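Local coordinates for Serine/threonine-protein kinase Tel1 (Chaetomium thermophilum, PDB 6SKY), which probably phosphorylates serine and threonine residues of target proteins, using ATP, to turn on checkpoint signalling when DNA is damaged, at residues A[1752-1758]-A[1826-1832]; A[1762-1767]-A[1794-1798]; A[1803-1807]-A[1865-1869]; A[1843-1847]-A[1886-1890]. All coordinates share one frame; numbering follows the deposited sequence.

Interaction 1 of 4, residues A[1752-1758]-A[1826-1832]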
loop_
_atom_site.group_PDB
_atom_site.type_symbol
_atom_site.label_atom_id
_atom_site.label_comp_id
_atom_site.label_asym_id
_atom_site.label_seq_id
_atom_site.Cartn_x
_atom_site.Cartn_y
_atom_site.Cartn_z
ATOM N N PHE A 1752 34.106 -21.267 49.121
ATOM C CA PHE A 1752 33.852 -19.852 48.891
ATOM C C PHE A 1752 34.873 -19.228 47.957
ATOM O O PHE A 1752 35.446 -18.185 48.276
ATOM C CB PHE A 1752 33.857 -19.084 50.211
ATOM C CG PHE A 1752 32.622 -19.272 51.025
ATOM C CD1 PHE A 1752 31.409 -18.795 50.578
ATOM C CD2 PHE A 1752 32.676 -19.904 52.246
ATOM C CE1 PHE A 1752 30.270 -18.958 51.329
ATOM C CE2 PHE A 1752 31.540 -20.071 53.000
ATOM C CZ PHE A 1752 30.335 -19.597 52.540
ATOM N N SER A 1753 35.099 -19.833 46.798
ATOM C CA SER A 1753 36.061 -19.278 45.859
ATOM C C SER A 1753 35.720 -19.776 44.468
ATOM O O SER A 1753 35.108 -20.830 44.302
ATOM C CB SER A 1753 37.496 -19.653 46.231
ATOM O OG SER A 1753 37.683 -21.054 46.189
ATOM N N ALA A 1754 36.135 -19.004 43.469
ATOM C CA ALA A 1754 35.821 -19.335 42.094
ATOM C C ALA A 1754 36.430 -20.683 41.717
ATOM O O ALA A 1754 37.197 -21.286 42.468
ATOM C CB ALA A 1754 36.317 -18.243 41.154
ATOM N N ARG A 1755 36.027 -21.177 40.549
ATOM C CA ARG A 1755 36.456 -22.464 40.012
ATOM C C ARG A 1755 35.921 -23.620 40.846
ATOM O O ARG A 1755 36.018 -24.780 40.435
ATOM C CB ARG A 1755 37.982 -22.541 39.916
ATOM C CG ARG A 1755 38.557 -21.677 38.821
ATOM C CD ARG A 1755 38.016 -22.104 37.474
ATOM N NE ARG A 1755 38.071 -21.026 36.497
ATOM C CZ ARG A 1755 37.642 -21.136 35.244
ATOM N NH1 ARG A 1755 37.132 -22.281 34.817
ATOM N NH2 ARG A 1755 37.724 -20.100 34.419
ATOM N N ALA A 1756 35.324 -23.314 41.992
ATOM C CA ALA A 1756 34.593 -24.305 42.758
ATOM C C ALA A 1756 33.167 -24.446 42.277
ATOM O O ALA A 1756 32.467 -25.353 42.725
ATOM C CB ALA A 1756 34.589 -23.949 44.243
ATOM N N LEU A 1757 32.723 -23.567 41.384
ATOM C CA LEU A 1757 31.399 -23.696 40.806
ATOM C C LEU A 1757 31.309 -24.843 39.812
ATOM O O LEU A 1757 30.200 -25.204 39.409
ATOM C CB LEU A 1757 31.006 -22.385 40.131
ATOM C CG LEU A 1757 29.514 -22.108 39.976
ATOM C CD1 LEU A 1757 28.928 -21.667 41.287
ATOM C CD2 LEU A 1757 29.284 -21.067 38.920
ATOM N N GLU A 1758 32.435 -25.439 39.424
ATOM C CA GLU A 1758 32.446 -26.452 38.382
ATOM C C GLU A 1758 32.521 -27.875 38.906
ATOM O O GLU A 1758 32.414 -28.809 38.106
ATOM C CB GLU A 1758 33.610 -26.210 37.426
ATOM C CG GLU A 1758 33.476 -24.937 36.635
ATOM C CD GLU A 1758 34.606 -24.741 35.659
ATOM O OE1 GLU A 1758 35.777 -24.846 36.076
ATOM O OE2 GLU A 1758 34.326 -24.491 34.469
ATOM N N GLU A 1826 32.474 -13.216 41.641
ATOM C CA GLU A 1826 33.230 -14.109 40.778
ATOM C C GLU A 1826 32.382 -15.220 40.186
ATOM O O GLU A 1826 32.659 -15.667 39.071
ATOM C CB GLU A 1826 34.386 -14.735 41.558
ATOM C CG GLU A 1826 35.400 -13.737 42.067
ATOM C CD GLU A 1826 36.372 -13.302 40.995
ATOM O OE1 GLU A 1826 36.742 -14.145 40.155
ATOM O OE2 GLU A 1826 36.763 -12.117 40.988
ATOM N N TRP A 1827 31.362 -15.674 40.913
ATOM C CA TRP A 1827 30.532 -16.774 40.443
ATOM C C TRP A 1827 29.572 -16.357 39.344
ATOM O O TRP A 1827 29.247 -17.172 38.477
ATOM C CB TRP A 1827 29.736 -17.360 41.598
ATOM C CG TRP A 1827 30.543 -18.129 42.551
ATOM C CD1 TRP A 1827 31.747 -18.701 42.325
ATOM C CD2 TRP A 1827 30.206 -18.418 43.905
ATOM N NE1 TRP A 1827 32.188 -19.335 43.454
ATOM C CE2 TRP A 1827 31.254 -19.172 44.441
ATOM C CE3 TRP A 1827 29.117 -18.107 44.716
ATOM C CZ2 TRP A 1827 31.249 -19.621 45.746
ATOM C CZ3 TRP A 1827 29.114 -18.551 46.008
ATOM C CH2 TRP A 1827 30.170 -19.301 46.513
ATOM N N LEU A 1828 29.089 -15.119 39.366
ATOM C CA LEU A 1828 28.123 -14.700 38.364
ATOM C C LEU A 1828 28.764 -14.418 37.019
ATOM O O LEU A 1828 28.075 -14.477 35.999
ATOM C CB LEU A 1828 27.357 -13.472 38.849
ATOM C CG LEU A 1828 26.416 -13.693 40.035
ATOM C CD1 LEU A 1828 25.767 -12.399 40.432
ATOM C CD2 LEU A 1828 25.369 -14.730 39.725
ATOM N N ASN A 1829 30.056 -14.118 36.987
ATOM C CA ASN A 1829 30.775 -13.879 35.738
ATOM C C ASN A 1829 31.505 -15.141 35.290
ATOM O O ASN A 1829 32.715 -15.152 35.112
ATOM C CB ASN A 1829 31.747 -12.719 35.908
ATOM C CG ASN A 1829 31.052 -11.422 36.238
ATOM O OD1 ASN A 1829 30.144 -10.996 35.529
ATOM N ND2 ASN A 1829 31.468 -10.789 37.323
ATOM N N PHE A 1830 30.754 -16.221 35.102
ATOM C CA PHE A 1830 31.342 -17.543 34.895
ATOM C C PHE A 1830 30.708 -18.210 33.683
ATOM O O PHE A 1830 29.662 -18.852 33.797
ATOM C CB PHE A 1830 31.169 -18.403 36.133
ATOM C CG PHE A 1830 32.337 -19.280 36.422
ATOM C CD1 PHE A 1830 33.295 -18.891 37.334
ATOM C CD2 PHE A 1830 32.483 -20.490 35.781
ATOM C CE1 PHE A 1830 34.371 -19.692 37.605
ATOM C CE2 PHE A 1830 33.558 -21.297 36.045
ATOM C CZ PHE A 1830 34.503 -20.897 36.959
ATOM N N THR A 1831 31.354 -18.080 32.532
ATOM C CA THR A 1831 30.890 -18.699 31.297
ATOM C C THR A 1831 31.530 -20.075 31.180
ATOM O O THR A 1831 32.726 -20.187 30.897
ATOM C CB THR A 1831 31.251 -17.831 30.096
ATOM O OG1 THR A 1831 31.032 -16.451 30.415
ATOM C CG2 THR A 1831 30.404 -18.211 28.894
ATOM N N SER A 1832 30.744 -21.123 31.404
ATOM C CA SER A 1832 31.267 -22.479 31.357
ATOM C C SER A 1832 30.112 -23.444 31.171
ATOM O O SER A 1832 28.984 -23.164 31.577
ATOM C CB SER A 1832 32.042 -22.839 32.626
ATOM O OG SER A 1832 33.274 -22.153 32.693
#

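Interaction 2 of 4, residues A[1762-1767]-A[1794-1798]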
loop_
_atom_site.group_PDB
_atom_site.type_symbol
_atom_site.label_atom_id
_atom_site.label_comp_id
_atom_site.label_asym_id
_atom_site.label_seq_id
_atom_site.Cartn_x
_atom_site.Cartn_y
_atom_site.Cartn_z
ATOM N N TRP A 1762 29.403 -28.841 44.250
ATOM C CA TRP A 1762 29.545 -27.520 44.848
ATOM C C TRP A 1762 28.427 -27.253 45.842
ATOM O O TRP A 1762 28.667 -26.774 46.955
ATOM C CB TRP A 1762 29.559 -26.456 43.756
ATOM C CG TRP A 1762 29.407 -25.061 44.256
ATOM C CD1 TRP A 1762 30.356 -24.301 44.848
ATOM C CD2 TRP A 1762 28.233 -24.250 44.183
ATOM N NE1 TRP A 1762 29.851 -23.072 45.161
ATOM C CE2 TRP A 1762 28.545 -23.018 44.760
ATOM C CE3 TRP A 1762 26.945 -24.454 43.692
ATOM C CZ2 TRP A 1762 27.623 -21.995 44.859
ATOM C CZ3 TRP A 1762 26.035 -23.441 43.792
ATOM C CH2 TRP A 1762 26.375 -22.228 44.371
ATOM N N SER A 1763 27.194 -27.573 45.456
ATOM C CA SER A 1763 26.048 -27.280 46.305
ATOM C C SER A 1763 26.126 -28.028 47.623
ATOM O O SER A 1763 25.831 -27.464 48.677
ATOM C CB SER A 1763 24.763 -27.632 45.570
ATOM O OG SER A 1763 24.918 -28.853 44.879
ATOM N N GLN A 1764 26.535 -29.294 47.587
ATOM C CA GLN A 1764 26.577 -30.104 48.799
ATOM C C GLN A 1764 27.635 -29.600 49.768
ATOM O O GLN A 1764 27.372 -29.436 50.967
ATOM C CB GLN A 1764 26.832 -31.556 48.422
ATOM C CG GLN A 1764 27.366 -32.402 49.535
ATOM C CD GLN A 1764 27.825 -33.748 49.040
ATOM O OE1 GLN A 1764 27.394 -34.211 47.988
ATOM N NE2 GLN A 1764 28.717 -34.381 49.788
ATOM N N HIS A 1765 28.836 -29.331 49.262
ATOM C CA HIS A 1765 29.900 -28.808 50.107
ATOM C C HIS A 1765 29.532 -27.451 50.688
ATOM O O HIS A 1765 29.731 -27.206 51.883
ATOM C CB HIS A 1765 31.192 -28.718 49.306
ATOM C CG HIS A 1765 31.637 -30.024 48.730
ATOM N ND1 HIS A 1765 31.380 -31.231 49.343
ATOM C CD2 HIS A 1765 32.323 -30.313 47.601
ATOM C CE1 HIS A 1765 31.884 -32.208 48.612
ATOM N NE2 HIS A 1765 32.460 -31.678 47.549
ATOM N N LEU A 1766 28.988 -26.555 49.862
ATOM C CA LEU A 1766 28.647 -25.223 50.350
ATOM C C LEU A 1766 27.496 -25.272 51.341
ATOM O O LEU A 1766 27.487 -24.527 52.325
ATOM C CB LEU A 1766 28.308 -24.308 49.181
ATOM C CG LEU A 1766 28.010 -22.861 49.546
ATOM C CD1 LEU A 1766 29.176 -22.247 50.261
ATOM C CD2 LEU A 1766 27.704 -22.083 48.312
ATOM N N ALA A 1767 26.525 -26.153 51.115
ATOM C CA ALA A 1767 25.423 -26.286 52.054
ATOM C C ALA A 1767 25.908 -26.794 53.397
ATOM O O ALA A 1767 25.478 -26.301 54.441
ATOM C CB ALA A 1767 24.359 -27.213 51.479
ATOM N N ALA A 1794 20.923 -31.733 48.254
ATOM C CA ALA A 1794 21.514 -30.420 48.474
ATOM C C ALA A 1794 20.981 -29.398 47.487
ATOM O O ALA A 1794 20.734 -28.249 47.854
ATOM C CB ALA A 1794 23.029 -30.510 48.381
ATOM N N GLU A 1795 20.789 -29.792 46.232
ATOM C CA GLU A 1795 20.225 -28.864 45.265
ATOM C C GLU A 1795 18.781 -28.517 45.588
ATOM O O GLU A 1795 18.345 -27.395 45.318
ATOM C CB GLU A 1795 20.322 -29.441 43.860
ATOM C CG GLU A 1795 21.725 -29.444 43.300
ATOM C CD GLU A 1795 22.514 -30.671 43.696
ATOM O OE1 GLU A 1795 21.908 -31.755 43.820
ATOM O OE2 GLU A 1795 23.745 -30.556 43.879
ATOM N N ARG A 1796 18.020 -29.451 46.151
ATOM C CA ARG A 1796 16.642 -29.145 46.501
ATOM C C ARG A 1796 16.549 -28.313 47.767
ATOM O O ARG A 1796 15.570 -27.587 47.949
ATOM C CB ARG A 1796 15.829 -30.429 46.667
ATOM C CG ARG A 1796 15.946 -31.381 45.509
ATOM C CD ARG A 1796 14.674 -32.170 45.281
ATOM N NE ARG A 1796 14.233 -32.910 46.457
ATOM C CZ ARG A 1796 14.718 -34.091 46.830
ATOM N NH1 ARG A 1796 15.678 -34.670 46.126
ATOM N NH2 ARG A 1796 14.249 -34.690 47.917
ATOM N N ALA A 1797 17.544 -28.398 48.643
ATOM C CA ALA A 1797 17.486 -27.740 49.937
ATOM C C ALA A 1797 18.348 -26.495 50.028
ATOM O O ALA A 1797 18.334 -25.835 51.063
ATOM C CB ALA A 1797 17.895 -28.715 51.037
ATOM N N PHE A 1798 19.092 -26.161 48.982
ATOM C CA PHE A 1798 20.024 -25.037 49.049
ATOM C C PHE A 1798 19.377 -23.705 49.412
ATOM O O PHE A 1798 19.898 -23.018 50.309
ATOM C CB PHE A 1798 20.772 -24.957 47.719
ATOM C CG PHE A 1798 21.985 -24.110 47.761
ATOM C CD1 PHE A 1798 23.121 -24.554 48.388
ATOM C CD2 PHE A 1798 21.998 -22.874 47.162
ATOM C CE1 PHE A 1798 24.234 -23.782 48.426
ATOM C CE2 PHE A 1798 23.113 -22.100 47.198
ATOM C CZ PHE A 1798 24.232 -22.554 47.831
#

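Interaction 3 of 4, residues A[1803-1807]-A[1865-1869]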
loop_
_atom_site.group_PDB
_atom_site.type_symbol
_atom_site.label_atom_id
_atom_site.label_comp_id
_atom_site.label_asym_id
_atom_site.label_seq_id
_atom_site.Cartn_x
_atom_site.Cartn_y
_atom_site.Cartn_z
ATOM N N HIS A 1803 18.753 -19.199 53.297
ATOM C CA HIS A 1803 17.867 -18.264 53.972
ATOM C C HIS A 1803 17.910 -18.441 55.480
ATOM O O HIS A 1803 17.923 -17.454 56.216
ATOM C CB HIS A 1803 16.441 -18.421 53.467
ATOM C CG HIS A 1803 15.443 -17.624 54.241
ATOM N ND1 HIS A 1803 14.316 -18.180 54.797
ATOM C CD2 HIS A 1803 15.412 -16.313 54.563
ATOM C CE1 HIS A 1803 13.630 -17.246 55.427
ATOM N NE2 HIS A 1803 14.275 -16.103 55.299
ATOM N N LEU A 1804 17.915 -19.682 55.966
ATOM C CA LEU A 1804 17.932 -19.898 57.409
ATOM C C LEU A 1804 19.197 -19.338 58.038
ATOM O O LEU A 1804 19.142 -18.702 59.095
ATOM C CB LEU A 1804 17.797 -21.382 57.723
ATOM C CG LEU A 1804 16.388 -21.955 57.683
ATOM C CD1 LEU A 1804 16.444 -23.446 57.761
ATOM C CD2 LEU A 1804 15.593 -21.420 58.831
ATOM N N VAL A 1805 20.342 -19.529 57.388
ATOM C CA VAL A 1805 21.585 -19.002 57.939
ATOM C C VAL A 1805 21.582 -17.478 57.926
ATOM O O VAL A 1805 21.934 -16.831 58.925
ATOM C CB VAL A 1805 22.786 -19.567 57.171
ATOM C CG1 VAL A 1805 24.040 -18.851 57.574
ATOM C CG2 VAL A 1805 22.911 -21.034 57.441
ATOM N N LEU A 1806 21.209 -16.878 56.792
ATOM C CA LEU A 1806 21.225 -15.424 56.697
ATOM C C LEU A 1806 20.248 -14.798 57.676
ATOM O O LEU A 1806 20.528 -13.744 58.251
ATOM C CB LEU A 1806 20.901 -14.983 55.276
ATOM C CG LEU A 1806 21.908 -15.260 54.172
ATOM C CD1 LEU A 1806 21.345 -14.799 52.866
ATOM C CD2 LEU A 1806 23.188 -14.556 54.445
ATOM N N ALA A 1807 19.094 -15.428 57.881
ATOM C CA ALA A 1807 18.119 -14.893 58.814
ATOM C C ALA A 1807 18.563 -15.077 60.251
ATOM O O ALA A 1807 18.243 -14.246 61.105
ATOM C CB ALA A 1807 16.767 -15.560 58.599
ATOM N N HIS A 1865 18.797 -6.558 50.605
ATOM C CA HIS A 1865 19.846 -6.566 51.609
ATOM C C HIS A 1865 20.127 -7.947 52.171
ATOM O O HIS A 1865 20.972 -8.069 53.059
ATOM C CB HIS A 1865 19.488 -5.614 52.749
ATOM C CG HIS A 1865 19.392 -4.184 52.328
ATOM N ND1 HIS A 1865 18.935 -3.191 53.164
ATOM C CD2 HIS A 1865 19.695 -3.580 51.157
ATOM C CE1 HIS A 1865 18.958 -2.036 52.526
ATOM N NE2 HIS A 1865 19.414 -2.245 51.304
ATOM N N TRP A 1866 19.436 -8.985 51.702
ATOM C CA TRP A 1866 19.805 -10.341 52.082
ATOM C C TRP A 1866 21.242 -10.629 51.675
ATOM O O TRP A 1866 22.077 -10.995 52.503
ATOM C CB TRP A 1866 18.853 -11.347 51.447
ATOM C CG TRP A 1866 17.539 -11.470 52.120
ATOM C CD1 TRP A 1866 16.328 -11.190 51.590
ATOM C CD2 TRP A 1866 17.298 -11.931 53.445
ATOM N NE1 TRP A 1866 15.342 -11.441 52.499
ATOM C CE2 TRP A 1866 15.915 -11.898 53.651
ATOM C CE3 TRP A 1866 18.119 -12.368 54.481
ATOM C CZ2 TRP A 1866 15.336 -12.277 54.847
ATOM C CZ3 TRP A 1866 17.542 -12.739 55.659
ATOM C CH2 TRP A 1866 16.167 -12.694 55.838
ATOM N N LEU A 1867 21.544 -10.454 50.401
ATOM C CA LEU A 1867 22.894 -10.479 49.867
ATOM C C LEU A 1867 23.179 -9.112 49.260
ATOM O O LEU A 1867 22.391 -8.180 49.392
ATOM C CB LEU A 1867 23.052 -11.600 48.843
ATOM C CG LEU A 1867 22.817 -13.012 49.358
ATOM C CD1 LEU A 1867 22.909 -13.999 48.232
ATOM C CD2 LEU A 1867 23.827 -13.343 50.414
ATOM N N ASP A 1868 24.319 -8.988 48.593
ATOM C CA ASP A 1868 24.663 -7.768 47.868
ATOM C C ASP A 1868 25.015 -8.194 46.453
ATOM O O ASP A 1868 26.168 -8.505 46.150
ATOM C CB ASP A 1868 25.793 -7.012 48.539
ATOM C CG ASP A 1868 25.294 -6.041 49.589
ATOM O OD1 ASP A 1868 24.595 -6.480 50.524
ATOM O OD2 ASP A 1868 25.596 -4.836 49.481
ATOM N N VAL A 1869 24.013 -8.209 45.593
ATOM C CA VAL A 1869 24.149 -8.716 44.240
ATOM C C VAL A 1869 24.289 -7.546 43.285
ATOM O O VAL A 1869 23.578 -6.543 43.401
ATOM C CB VAL A 1869 22.948 -9.598 43.863
ATOM C CG1 VAL A 1869 23.211 -10.316 42.577
ATOM C CG2 VAL A 1869 22.668 -10.578 44.962
#

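Interaction 4 of 4, residues A[1843-1847]-A[1886-1890]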
loop_
_atom_site.group_PDB
_atom_site.type_symbol
_atom_site.label_atom_id
_atom_site.label_comp_id
_atom_site.label_asym_id
_atom_site.label_seq_id
_atom_site.Cartn_x
_atom_site.Cartn_y
_atom_site.Cartn_z
ATOM N N ILE A 1843 21.089 -18.431 40.794
ATOM C CA ILE A 1843 20.050 -17.498 40.381
ATOM C C ILE A 1843 18.732 -17.810 41.074
ATOM O O ILE A 1843 18.019 -16.903 41.519
ATOM C CB ILE A 1843 19.910 -17.522 38.854
ATOM C CG1 ILE A 1843 21.131 -16.870 38.222
ATOM C CG2 ILE A 1843 18.662 -16.823 38.429
ATOM C CD1 ILE A 1843 21.428 -17.386 36.865
ATOM N N ASN A 1844 18.390 -19.092 41.192
ATOM C CA ASN A 1844 17.160 -19.453 41.884
ATOM C C ASN A 1844 17.221 -19.135 43.368
ATOM O O ASN A 1844 16.198 -18.804 43.965
ATOM C CB ASN A 1844 16.854 -20.923 41.672
ATOM C CG ASN A 1844 16.202 -21.180 40.355
ATOM O OD1 ASN A 1844 16.649 -22.008 39.579
ATOM N ND2 ASN A 1844 15.134 -20.463 40.087
ATOM N N THR A 1845 18.399 -19.205 43.982
ATOM C CA THR A 1845 18.505 -18.793 45.377
ATOM C C THR A 1845 18.287 -17.296 45.532
ATOM O O THR A 1845 17.612 -16.859 46.467
ATOM C CB THR A 1845 19.860 -19.184 45.944
ATOM O OG1 THR A 1845 20.061 -20.584 45.756
ATOM C CG2 THR A 1845 19.914 -18.883 47.412
ATOM N N ILE A 1846 18.867 -16.492 44.642
ATOM C CA ILE A 1846 18.634 -15.049 44.687
ATOM C C ILE A 1846 17.150 -14.743 44.536
ATOM O O ILE A 1846 16.578 -13.932 45.279
ATOM C CB ILE A 1846 19.460 -14.341 43.605
ATOM C CG1 ILE A 1846 20.949 -14.482 43.884
ATOM C CG2 ILE A 1846 19.098 -12.891 43.533
ATOM C CD1 ILE A 1846 21.804 -13.884 42.818
ATOM N N LEU A 1847 16.500 -15.392 43.572
ATOM C CA LEU A 1847 15.070 -15.191 43.385
ATOM C C LEU A 1847 14.291 -15.562 44.634
ATOM O O LEU A 1847 13.387 -14.837 45.049
ATOM C CB LEU A 1847 14.575 -16.007 42.201
ATOM C CG LEU A 1847 14.916 -15.527 40.806
ATOM C CD1 LEU A 1847 14.281 -16.461 39.827
ATOM C CD2 LEU A 1847 14.401 -14.141 40.625
ATOM N N VAL A 1886 13.530 -13.948 33.969
ATOM C CA VAL A 1886 14.358 -13.662 35.133
ATOM C C VAL A 1886 15.402 -12.611 34.792
ATOM O O VAL A 1886 15.675 -11.702 35.582
ATOM C CB VAL A 1886 14.998 -14.962 35.647
ATOM C CG1 VAL A 1886 15.802 -14.702 36.865
ATOM C CG2 VAL A 1886 13.940 -15.983 35.939
ATOM N N ALA A 1887 15.987 -12.706 33.600
ATOM C CA ALA A 1887 16.983 -11.733 33.175
ATOM C C ALA A 1887 16.379 -10.349 33.024
ATOM O O ALA A 1887 17.011 -9.350 33.369
ATOM C CB ALA A 1887 17.615 -12.177 31.865
ATOM N N LEU A 1888 15.153 -10.266 32.509
ATOM C CA LEU A 1888 14.492 -8.973 32.383
ATOM C C LEU A 1888 14.177 -8.372 33.745
ATOM O O LEU A 1888 14.352 -7.167 33.952
ATOM C CB LEU A 1888 13.223 -9.121 31.556
ATOM C CG LEU A 1888 12.417 -7.863 31.272
ATOM C CD1 LEU A 1888 13.268 -6.826 30.611
ATOM C CD2 LEU A 1888 11.269 -8.209 30.397
ATOM N N LEU A 1889 13.718 -9.188 34.691
ATOM C CA LEU A 1889 13.491 -8.677 36.037
ATOM C C LEU A 1889 14.780 -8.150 36.660
ATOM O O LEU A 1889 14.788 -7.081 37.284
ATOM C CB LEU A 1889 12.874 -9.764 36.904
ATOM C CG LEU A 1889 12.662 -9.453 38.381
ATOM C CD1 LEU A 1889 11.710 -8.315 38.577
ATOM C CD2 LEU A 1889 12.142 -10.667 39.063
ATOM N N PHE A 1890 15.884 -8.877 36.497
ATOM C CA PHE A 1890 17.153 -8.401 37.038
ATOM C C PHE A 1890 17.614 -7.130 36.345
ATOM O O PHE A 1890 18.181 -6.245 36.986
ATOM C CB PHE A 1890 18.219 -9.477 36.911
ATOM C CG PHE A 1890 18.084 -10.580 37.899
ATOM C CD1 PHE A 1890 17.571 -10.347 39.144
ATOM C CD2 PHE A 1890 18.475 -11.855 37.575
ATOM C CE1 PHE A 1890 17.450 -11.365 40.045
ATOM C CE2 PHE A 1890 18.360 -12.869 38.472
ATOM C CZ PHE A 1890 17.848 -12.625 39.705
#

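Interaction 1 of 4, residues A[1752-1758]-A[1826-1832]
Arg1755 sets its CG anti to its own carbonyl carbon (chi1 -72°) and bends again at the next bond. This turns the guanidinium back to Phe1830. Phe1830 CZ lies over one face of the guanidinium, 3.6 Å from Arg1755 CZ. The two planes are inclined by 57°, so this is no flat stack. Glu1758 comes to the same ring from another direction. The two side chains cross at about a right angle, with Glu1758 CD 3.6 Å from Phe1830 CE2 at the ring edge. The charges of Arg1755 and Glu1758 meet in a salt bridge, Arg1755 NH1 to Glu1758 OE1, 3.2 Å long. Glu1758 OE2 lies 3.1 Å from Ser1832 OG.

The other half of the contact is built on Trp1827. Its NE1 makes a weak but nearly straight hydrogen bond to Ser1753 O (3.4 Å, 166°), with the oxygen at the edge of the indole and in its plane. Leu1757 covers one face in a CH-pi contact, CD1 being 4.2 Å from the centroid of the five-membered ring. Trp1827 also meets Trp1762 edge-to-face. Asn1838 takes Leu1757 O as a hydrogen-bond acceptor. An irregular chain segment is thus packed on the last part of helix 1815-1827 and the loop that follows, a connection between helices of an alpha solenoid.

Interaction 2 of 4, residues A[1762-1767]-A[1794-1798]
Phe1798 is a knob that enters a hole formed by Trp1762, Ser1763, Leu1766 and Ala1767. Its CG stands anti to the backbone N (chi1 -165°), which carries the ring across to helix 1762-1771. The ring tip, CZ, and one side of the ring, CE1 and CD1, do the touching. Phe1798 CZ is 3.5 Å from Leu1766 CD2, and this methyl lies at the ring edge, in its plane. Leu1766 brings CD2 there with its own CG anti to the backbone N (chi1 -177°), and its chain crosses the phenyl at a slant. Phe1798 CE1 lies 4.0 Å from Ser1763 O. Trp1762 meets the tip with the far corner of its indole, CH2 being 4.1 Å from Phe1798 CZ. The two ring planes are inclined by 45°. Ala1767 CB lies 4.3 Å from Phe1798 CD1.

The contact belongs to an alpha solenoid. Here the local axes of 1762-1767 and 1794-1798 cross at 55° and approach to 8.9 Å. Such closeness fits the small residue Ala1794, whose CB sits 3.6 Å from Gln1764 CA, near the backbone. Other helices extend the packing. Thr1845 of helix 1836-1849 touches Phe1798, and Leu1841 of that helix touches Ser1763. Leu1787 of helix 1783-1789 packs on both Ala1767 and Ala1794.

Interaction 3 of 4, residues A[1803-1807]-A[1865-1869]
His1803 directs an edge of its imidazole at one face of the Trp1866 indole. The pair is an offset edge-to-face contact, with the planes at 82° and the imidazole centroid 5.2 Å from that of the indole six-membered ring. His1803 CD2 is 3.9 Å from Trp1866 CH2, placed toward the rim of the indole, and NE2 is equally near. The imidazole gets there with its CG anti to the backbone N (chi1 172°). One turn further on, Ala1807 CB lies 4.0 Å from Trp1866 CH2. Leu1806 CB meets another part of the same ring, 3.9 Å from Trp1866 CE3. Leu1806 CD1 goes on to Leu1867 CD2 at 3.8 Å, the two side chains crossing at about a right angle.

Here a helix of the alpha solenoid receives the irregular chain that precedes helix 1871-1880. Trp1866 supplies most of the surface on that chain. Both rings are held from outside by hydrogen bonds: His1803 ND1 pairs with Ser1670 OG, and Trp1866 NE1 pairs with Gln1852 O. Further out, Leu1867 packs on Leu1820 and Leu1824 of helix 1815-1827. Lys1817 NZ of that helix hydrogen-bonds to His1865 O.

Interaction 4 of 4, residues A[1843-1847]-A[1886-1890]
Leu1847, Val1886, Ile1843, Ile1846 and Phe1890 form the tight part of this contact. Leu1847 CD1 lies 3.8 Å from Val1886 CG1 and is almost as near to CG2, so it faces both branches of the valine. Val1886 CG1 also touches Ile1843 CG2 at 3.9 Å. This valine methyl points across because it stands anti to the backbone N (chi1 -178°). Phe1890 closes the same group one turn along. Its CZ is 3.9 Å from Leu1847 CD2, and Ile1843 CG2 lies at the ring edge, in plane, 4.0 Å from Phe1890 CE2. Ile1846 CG2 approaches the ring end at 4.0 Å from Phe1890 CZ.

The contact joins two helices of the alpha-helical scaffold, 1836-1849 and 1884-1898, and 1886-1890 lies within the FAT region. The local axes of the two segments cross at 55° and come no nearer than 12.2 Å. Branched aliphatic side chains and Phe1890 span the gap, and no hydrogen bond links the segments. Packing is looser toward Leu1889, whose CD2 is 4.4 Å from Leu1847 CD2. That side is still buried, not open to solvent. Pro2732, at the start of a helix of the kinase region, touches Leu1847, Val1886 and Leu1889. Met1871, Ala1874 and Ala1875 of helix 1871-1880 also pack on Phe1890. Val1886 N, near the start of its helix, donates a hydrogen bond to Glu1654 OE2.

How the interactions relate
Following the chain, 1752-1758 opens interaction 1 and 1762-1767 opens interaction 2. Interaction 2 closes first, at 1794-1798, and is nested inside the 67-residue loop that interaction 1 closes at 1826-1832. Helix 1793-1808 also carries 1803-1807, which opens interaction 3 before interaction 1 has closed, so these two cross. Interaction 4 opens at 1843-1847, interaction 3 closes at 1865-1869, and interaction 4 closes at 1886-1890, so this pair crosses too. Phe1752 meets Leu1766, Val1869 meets both Leu1828 and Ile1846, and interaction 2 also touches interaction 4. Together they tie neighbouring solenoid helices, from 1762-1771 to 1884-1898, and the irregular segments between them.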